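Local coordinates for putative HMP/thiamine permease protein YkoE (Bacillus subtilis, PDB 5EDL) that serves as the thiamine-binding S component of an energy-coupling factor transporter and probably carries thiamine or related hydroxymethylpyrimidine compounds across the membrane, at residues Ile53-Ile58 / Lys107-Pro112; Gly90-Leu95 / Ser122-Ile127; Gly96-Ala99 / Arg105-Ala108. All coordinates share one frame; numbering follows the deposited sequence.

Contact 1. Residues Ile53-Ile58 / Lys107-Pro112; sequences IAAYMI and KAYSLP
Between the C-terminal end of helix 49-58 and the loop that leads into helix 111-132, a helix-to-loop contact of this membrane bundle is made by Tyr-109 lying against Ala-55 and Tyr-56. The two segments bury 156 Å² together, and their backbones come closest at Tyr-56 and Tyr-109, whose CA atoms are 6.0 Å apart. No hydrogen bond crosses the interface. Tyr-109 brings its ring obliquely to the helix, with CE1 3.4 Å from the carbonyl O of Ala-55. Tyr-109 CE1 also lies 4.3 Å from Ala-55 CB, and Tyr-109 CD1 reaches Tyr-56 CA. On the helix side, Tyr-56 holds its CG opposite the backbone N (chi1 179°), which puts the ring alongside the loop, where CD1 and CE1 meet Tyr-109. Tyr-56 CD1 thus packs 3.9 Å from the CB of Tyr-109, and the ring edge meets the carbonyl of the loop, Tyr-56 CE1 to Tyr-109 O at 3.6 Å. The two side chains run past each other head to tail, and no ring stack forms. Their hydroxyls are bound elsewhere: Tyr-56 OH to Asp-167, Tyr-109 OH to the carbonyl of Trp-106. With an alanine in place of Tyr-109, a gap would probably open beside Ala-55, and the Trp-106 carbonyl would lose its hydroxyl partner. Arg-59 touches Tyr-109 and binds the Tyr-56 carbonyl, while helix 140-170 flanks Tyr-56 through Lys-163 and Ser-166, and helix 4-35 packs on Ile-53, Met-57 and Ile-58.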
# COMPACT_ATOMS: atom_id res chain seq x y z
N ILE A 53 0.11 -5.16 0.80
CA ILE A 53 -0.67 -6.34 1.18
C ILE A 53 -0.78 -7.31 0.01
O ILE A 53 -0.41 -8.48 0.12
CB ILE A 53 -2.09 -5.93 1.69
CG1 ILE A 53 -1.96 -5.14 3.01
CG2 ILE A 53 -3.01 -7.18 1.81
CD1 ILE A 53 -3.27 -4.56 3.55
N ALA A 54 -1.25 -6.82 -1.14
CA ALA A 54 -1.44 -7.68 -2.30
C ALA A 54 -0.13 -8.31 -2.76
O ALA A 54 -0.11 -9.49 -3.08
CB ALA A 54 -2.07 -6.91 -3.45
N ALA A 55 0.95 -7.53 -2.79
CA ALA A 55 2.24 -8.05 -3.25
C ALA A 55 2.80 -9.09 -2.27
O ALA A 55 3.22 -10.17 -2.67
CB ALA A 55 3.25 -6.92 -3.45
N TYR A 56 2.79 -8.74 -0.99
CA TYR A 56 3.33 -9.62 0.04
C TYR A 56 2.52 -10.93 0.13
O TYR A 56 3.09 -12.00 0.34
CB TYR A 56 3.36 -8.86 1.37
CG TYR A 56 3.87 -9.61 2.59
CD1 TYR A 56 5.20 -9.98 2.70
CD2 TYR A 56 3.02 -9.90 3.64
CE1 TYR A 56 5.67 -10.66 3.83
CE2 TYR A 56 3.47 -10.56 4.76
CZ TYR A 56 4.78 -10.95 4.85
OH TYR A 56 5.19 -11.59 5.99
N MET A 57 1.21 -10.84 -0.07
CA MET A 57 0.36 -12.03 -0.02
C MET A 57 0.52 -12.91 -1.25
O MET A 57 0.65 -14.12 -1.13
CB MET A 57 -1.12 -11.67 0.11
CG MET A 57 -1.56 -11.16 1.48
SD MET A 57 -3.36 -10.92 1.48
CE MET A 57 -3.80 -11.97 0.08
N ILE A 58 0.50 -12.30 -2.43
CA ILE A 58 0.35 -13.04 -3.67
C ILE A 58 1.70 -13.29 -4.35
O ILE A 58 1.93 -14.36 -4.91
CB ILE A 58 -0.60 -12.30 -4.64
CG1 ILE A 58 -2.00 -12.26 -4.03
CG2 ILE A 58 -0.59 -12.96 -6.01
CD1 ILE A 58 -2.98 -11.38 -4.78
N LYS A 107 10.75 -11.34 -6.25
CA LYS A 107 11.27 -12.47 -5.46
C LYS A 107 11.64 -12.09 -4.03
O LYS A 107 12.10 -12.94 -3.28
CB LYS A 107 12.51 -13.06 -6.13
CG LYS A 107 12.27 -13.77 -7.45
CD LYS A 107 13.60 -14.08 -8.13
CE LYS A 107 14.55 -14.80 -7.20
NZ LYS A 107 15.82 -15.21 -7.87
N ALA A 108 11.48 -10.82 -3.66
CA ALA A 108 11.91 -10.35 -2.34
C ALA A 108 10.78 -9.70 -1.56
O ALA A 108 10.20 -8.69 -1.99
CB ALA A 108 13.06 -9.37 -2.49
N TYR A 109 10.47 -10.25 -0.39
CA TYR A 109 9.36 -9.73 0.40
C TYR A 109 9.72 -9.52 1.87
O TYR A 109 8.85 -9.45 2.72
CB TYR A 109 8.15 -10.67 0.23
CG TYR A 109 7.72 -10.69 -1.22
CD1 TYR A 109 6.90 -9.71 -1.73
CD2 TYR A 109 8.21 -11.66 -2.09
CE1 TYR A 109 6.54 -9.70 -3.06
CE2 TYR A 109 7.87 -11.66 -3.42
CZ TYR A 109 7.02 -10.68 -3.90
OH TYR A 109 6.66 -10.66 -5.23
N SER A 110 11.01 -9.36 2.13
CA SER A 110 11.48 -8.98 3.46
C SER A 110 10.96 -7.56 3.80
O SER A 110 10.60 -6.79 2.91
CB SER A 110 13.01 -9.02 3.53
OG SER A 110 13.59 -7.95 2.80
N LEU A 111 10.93 -7.25 5.09
CA LEU A 111 10.37 -5.99 5.57
C LEU A 111 11.01 -4.75 4.92
O LEU A 111 10.30 -3.82 4.54
CB LEU A 111 10.51 -5.88 7.08
CG LEU A 111 9.93 -4.60 7.70
CD1 LEU A 111 8.45 -4.47 7.37
CD2 LEU A 111 10.16 -4.58 9.22
N PRO A 112 12.35 -4.73 4.80
CA PRO A 112 13.01 -3.59 4.14
C PRO A 112 12.52 -3.37 2.71
O PRO A 112 12.40 -2.22 2.29
CB PRO A 112 14.49 -4.00 4.15
CG PRO A 112 14.60 -4.96 5.30
CD PRO A 112 13.31 -5.72 5.31

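Contact 2. Residues Gly90-Leu95 / Ser122-Ile127; sequences GIVQGL and SVASFI. With VIB (3-(4-amino-2-methyl-pyrimidin-5-ylmethyl)-5-(2-hydroxy-ethyl)-4-methyl-thiazol-3-ium), chain B; MPG ([(Z)-octadec-9-enyl] (2R)-2,3-bis(oxidanyl)propanoate), chain D.
This is a buried helix-helix contact beside the thiamine site, in which Val-92 and Gln-93 of helix 85-103 meet Ala-124 and Ser-125 of helix 111-132. The axes of the two short segments approach to 7.8 Å, with 145° between their N-to-C directions, so the helices are roughly antiparallel. Val-92 and Ala-124 interlock reciprocally: Val-92 CG1 presses on Ala-124 O at 3.1 Å, a tight approach, and Ala-124 CB lies 3.4 Å from Val-92 O. With CG1 set opposite its own backbone N (chi1 168°), Val-92 points this methyl across the interface. The two helices follow each other in the chain and form a helical hairpin, further tied by the hydrogen bond between Ser-121 OG and Gln-93 O. Towards the ligand, the extended Gln-93 chain passes Ser-125, whose CB is 3.5 Å from Gln-93 OE1. The Gln-93 amide then grips the aminopyrimidine of thiamine twice: OE1 accepts from N4A at 2.8 Å (167°), and NE2 donates to N3A at 3.2 Å. Glu-68 also binds NE2, which would help fix the rotation of the amide. Ser-125 OG turns to Ser-121 O and Arg-150. Elsewhere Ala-124 CB touches C8 of a bound lipid at 3.4 Å, and Ile-127 CG2 touches its C5.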
# COMPACT_ATOMS: atom_id res chain seq x y z
N GLY A 90 -3.88 7.06 -7.58
CA GLY A 90 -3.85 5.63 -7.29
C GLY A 90 -2.94 4.89 -8.26
O GLY A 90 -2.10 4.09 -7.85
N ILE A 91 -3.11 5.17 -9.56
CA ILE A 91 -2.24 4.59 -10.58
C ILE A 91 -0.78 4.96 -10.29
O ILE A 91 0.09 4.09 -10.27
CB ILE A 91 -2.64 5.06 -12.00
CG1 ILE A 91 -4.02 4.49 -12.40
CG2 ILE A 91 -1.56 4.69 -13.02
CD1 ILE A 91 -4.64 5.18 -13.62
N VAL A 92 -0.53 6.24 -10.02
CA VAL A 92 0.84 6.70 -9.74
C VAL A 92 1.44 5.99 -8.52
O VAL A 92 2.56 5.51 -8.56
CB VAL A 92 0.87 8.25 -9.53
CG1 VAL A 92 2.21 8.70 -8.96
CG2 VAL A 92 0.58 8.97 -10.85
N GLN A 93 0.67 5.91 -7.44
CA GLN A 93 1.13 5.22 -6.23
C GLN A 93 1.39 3.74 -6.50
O GLN A 93 2.38 3.21 -6.02
CB GLN A 93 0.12 5.43 -5.09
CG GLN A 93 0.15 6.89 -4.60
CD GLN A 93 -1.08 7.35 -3.83
OE1 GLN A 93 -1.15 8.51 -3.40
NE2 GLN A 93 -2.05 6.47 -3.66
N GLY A 94 0.52 3.09 -7.27
CA GLY A 94 0.69 1.68 -7.61
C GLY A 94 1.96 1.42 -8.42
O GLY A 94 2.64 0.41 -8.21
N LEU A 95 2.28 2.33 -9.33
CA LEU A 95 3.50 2.25 -10.15
C LEU A 95 4.74 2.43 -9.30
O LEU A 95 5.76 1.76 -9.51
CB LEU A 95 3.48 3.30 -11.26
CG LEU A 95 2.43 3.12 -12.37
CD1 LEU A 95 2.34 4.37 -13.24
CD2 LEU A 95 2.73 1.89 -13.24
N SER A 122 5.36 6.85 -1.86
CA SER A 122 5.56 8.17 -1.28
C SER A 122 6.19 9.11 -2.31
O SER A 122 5.71 10.22 -2.53
CB SER A 122 6.46 8.08 -0.04
OG SER A 122 5.83 7.35 1.00
N VAL A 123 7.26 8.66 -2.95
CA VAL A 123 7.95 9.47 -3.94
C VAL A 123 7.07 9.76 -5.17
O VAL A 123 6.99 10.91 -5.63
CB VAL A 123 9.26 8.78 -4.40
CG1 VAL A 123 9.85 9.51 -5.59
CG2 VAL A 123 10.26 8.73 -3.25
N ALA A 124 6.42 8.73 -5.69
CA ALA A 124 5.57 8.88 -6.88
C ALA A 124 4.40 9.85 -6.63
O ALA A 124 4.08 10.68 -7.48
CB ALA A 124 5.05 7.53 -7.34
N SER A 125 3.77 9.72 -5.47
CA SER A 125 2.65 10.59 -5.15
C SER A 125 3.16 12.01 -4.92
O SER A 125 2.46 12.96 -5.21
CB SER A 125 1.87 10.10 -3.92
OG SER A 125 2.70 10.03 -2.77
N PHE A 126 4.39 12.16 -4.43
CA PHE A 126 4.92 13.51 -4.21
C PHE A 126 5.15 14.20 -5.56
O PHE A 126 4.84 15.37 -5.74
CB PHE A 126 6.21 13.47 -3.38
CG PHE A 126 6.40 14.67 -2.51
CD1 PHE A 126 5.84 14.73 -1.24
CD2 PHE A 126 7.12 15.76 -2.96
CE1 PHE A 126 6.01 15.84 -0.44
CE2 PHE A 126 7.29 16.89 -2.16
CZ PHE A 126 6.74 16.92 -0.90
N ILE A 127 5.66 13.44 -6.53
CA ILE A 127 5.80 13.96 -7.89
C ILE A 127 4.45 14.41 -8.43
O ILE A 127 4.33 15.52 -8.95
CB ILE A 127 6.39 12.90 -8.83
CG1 ILE A 127 7.84 12.60 -8.43
CG2 ILE A 127 6.27 13.37 -10.28
CD1 ILE A 127 8.48 11.46 -9.22
CM2 VIB B . -6.04 5.97 -3.26
N4A VIB B . -3.12 9.63 -1.81
CM4 VIB B . -4.20 13.54 0.82
O1 VIB B . -1.41 14.84 -1.52
C7 VIB B . -2.29 15.65 -2.28
C6 VIB B . -3.63 15.69 -1.57
C2 VIB B . -5.31 12.29 -2.70
S1 VIB B . -4.74 13.70 -3.08
C5 VIB B . -4.26 14.32 -1.75
C4 VIB B . -4.49 13.38 -0.68
N3 VIB B . -5.16 12.10 -1.29
C7A VIB B . -5.55 10.97 -0.44
C4A VIB B . -4.44 9.02 -1.86
N3A VIB B . -4.63 7.86 -2.49
C2A VIB B . -5.88 7.31 -2.52
N1A VIB B . -6.92 7.94 -1.90
C6A VIB B . -6.74 9.12 -1.25
C5A VIB B . -5.48 9.66 -1.24
C2 MPG D . 1.77 12.72 -13.55
C3 MPG D . 2.73 12.36 -12.43
C4 MPG D . 3.70 11.31 -12.92
C5 MPG D . 4.53 10.73 -11.79
C6 MPG D . 5.30 9.55 -12.33
C7 MPG D . 6.37 9.09 -11.35
C8 MPG D . 5.94 7.83 -10.64
C9 MPG D . 6.58 6.60 -11.26
C10 MPG D . 7.58 5.96 -10.62
C11 MPG D . 8.08 6.44 -9.28
C12 MPG D . 9.59 6.28 -9.19
C13 MPG D . 9.99 5.94 -7.77
O1 MPG D . -0.52 13.45 -13.60
C1 MPG D . 0.76 13.73 -13.06
CXD MPG D . -2.74 14.60 -14.09
O2 MPG D . -3.20 13.67 -15.04
C21 MPG D . -3.23 15.98 -14.47
O3 MPG D . -4.61 16.10 -14.18
O4 MPG D . -0.60 15.58 -14.38
CX3 MPG D . -1.22 14.59 -14.04

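Contact 3. Residues Gly96-Ala99 / Arg105-Ala108; sequences GAEA and RWKA. With MPG ([(Z)-octadec-9-enyl] (2R)-2,3-bis(oxidanyl)propanoate), chain C.
A lipid-lined site at the end of helix 85-103 holds this contact, where Glu-98 reaches across to the indole of Trp-106 in the loop that follows. One hydrogen bond carries it: Trp-106 NE1 donates to Glu-98 OE2 at 2.8 Å, with an N-H...O angle of 162°. The carboxylate oxygen sits close to the ring plane, at the edge where the N-H points, and the donor comes to OE2 nearly in line with its C-O bond. The side chains run roughly perpendicular to each other, with carboxylate and indole planes 39° apart. Glu-98 gets there by bending at its second torsion (chi2 73°), which folds the carboxylate round instead of stretching it out from the helix. The chain geometry behind the meeting is a Schellman motif that ends the helix: Arg-105, with positive phi, is the C-prime residue, Trp-106 N pairs with Phe-101 O, and Arg-105 N pairs with Leu-102 O. Trp-106 also has positive phi, and the turn brings its indole back beside the helix it has just left. Both oxygens of Glu-98 are engaged further, OE1 by the backbone N of Leu-65 and OE2 by that of Gly-62, at the start of helix 63-77. Three N-H groups thus surround the buried carboxylate and would be expected to stabilise its charged form. Lipid chain covers the apolar parts: Glu-98 CG lies 3.5 Å from C7 of a second bound lipid molecule, and Ala-99 CB is 3.5 Å from its C3. Further along the same chain, Trp-106 CZ2 approaches C10 at 3.8 Å, and Trp-106 CH2 approaches C16 at 3.9 Å.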
# COMPACT_ATOMS: atom_id res chain seq x y z
N GLY A 96 4.66 3.37 -8.36
CA GLY A 96 5.75 3.61 -7.42
C GLY A 96 6.09 2.39 -6.56
O GLY A 96 7.27 2.07 -6.36
N ALA A 97 5.06 1.73 -6.05
CA ALA A 97 5.25 0.48 -5.28
C ALA A 97 5.71 -0.67 -6.18
O ALA A 97 6.65 -1.39 -5.85
CB ALA A 97 3.98 0.12 -4.56
N GLU A 98 5.06 -0.82 -7.32
CA GLU A 98 5.38 -1.89 -8.26
C GLU A 98 6.83 -1.80 -8.73
O GLU A 98 7.47 -2.82 -8.94
CB GLU A 98 4.44 -1.85 -9.46
CG GLU A 98 4.53 -3.07 -10.37
CD GLU A 98 3.88 -4.31 -9.75
OE1 GLU A 98 2.74 -4.23 -9.26
OE2 GLU A 98 4.53 -5.37 -9.76
N ALA A 99 7.35 -0.58 -8.89
CA ALA A 99 8.72 -0.40 -9.36
C ALA A 99 9.74 -1.07 -8.43
O ALA A 99 10.76 -1.58 -8.87
CB ALA A 99 9.03 1.09 -9.52
N ARG A 105 12.64 -8.19 -8.75
CA ARG A 105 12.20 -9.31 -9.57
C ARG A 105 11.06 -10.11 -8.97
O ARG A 105 10.91 -11.31 -9.24
CB ARG A 105 13.39 -10.25 -9.86
CG ARG A 105 14.46 -9.63 -10.76
CD ARG A 105 15.76 -10.45 -10.74
NE ARG A 105 15.55 -11.81 -11.21
CZ ARG A 105 16.33 -12.85 -10.90
NH1 ARG A 105 17.38 -12.68 -10.10
NH2 ARG A 105 16.06 -14.05 -11.38
N TRP A 106 10.26 -9.44 -8.14
CA TRP A 106 9.11 -10.05 -7.49
C TRP A 106 9.50 -11.30 -6.70
O TRP A 106 8.67 -12.17 -6.47
CB TRP A 106 8.02 -10.38 -8.52
CG TRP A 106 7.57 -9.17 -9.30
CD1 TRP A 106 6.69 -8.20 -8.89
CD2 TRP A 106 8.01 -8.79 -10.61
NE1 TRP A 106 6.56 -7.25 -9.86
CE2 TRP A 106 7.34 -7.59 -10.93
CE3 TRP A 106 8.87 -9.36 -11.55
CZ2 TRP A 106 7.53 -6.94 -12.15
CZ3 TRP A 106 9.05 -8.71 -12.77
CH2 TRP A 106 8.38 -7.51 -13.05
N LYS A 107 10.75 -11.34 -6.25
CA LYS A 107 11.27 -12.47 -5.46
C LYS A 107 11.64 -12.09 -4.03
O LYS A 107 12.10 -12.94 -3.28
CB LYS A 107 12.51 -13.06 -6.13
CG LYS A 107 12.27 -13.77 -7.45
CD LYS A 107 13.60 -14.08 -8.13
CE LYS A 107 14.55 -14.80 -7.20
NZ LYS A 107 15.82 -15.21 -7.87
N ALA A 108 11.48 -10.82 -3.66
CA ALA A 108 11.91 -10.35 -2.34
C ALA A 108 10.78 -9.70 -1.56
O ALA A 108 10.20 -8.69 -1.99
CB ALA A 108 13.06 -9.37 -2.49
C2 MPG C . 8.49 2.95 -12.82
C3 MPG C . 8.81 1.48 -12.95
C4 MPG C . 7.58 0.66 -12.63
C5 MPG C . 6.62 0.74 -13.79
C6 MPG C . 6.23 -0.65 -14.23
C7 MPG C . 5.29 -1.24 -13.20
C8 MPG C . 4.53 -2.39 -13.82
C9 MPG C . 5.38 -3.64 -13.73
C10 MPG C . 4.89 -4.87 -14.03
C11 MPG C . 3.46 -5.09 -14.48
C12 MPG C . 3.49 -5.88 -15.76
C13 MPG C . 4.01 -7.29 -15.50
C14 MPG C . 5.41 -7.47 -16.05
C15 MPG C . 5.59 -8.89 -16.55
C16 MPG C . 6.89 -9.46 -16.02
C17 MPG C . 6.99 -10.92 -16.36
C18 MPG C . 7.88 -11.60 -15.35
O1 MPG C . 10.21 4.39 -12.02
C1 MPG C . 9.72 3.76 -13.18

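Overall arrangement
Contacts 1 and 2 are buried, whereas contact 3 is only partly buried; contacts 2 and 3 both border bound lipid. Contact 2 joins helices 85-103 and 111-132 next to the substrate. Both segments of contact 3 lie in the chain between the two halves of contact 2, and the two contacts touch through Ala-124 CB and Gly-96 CA, 4.0 Å apart. Contact 1 ties the turn between helices 85-103 and 111-132 to helix 49-58; it shares Lys-107 and Ala-108 with contact 3, their centres about 8 Å apart. Contacts 1 and 2, with centres about 18 Å apart, do not touch. Across the segments, contacts 1 and 2 rely on packing, whereas contact 3 depends on one hydrogen bond to a carboxylate.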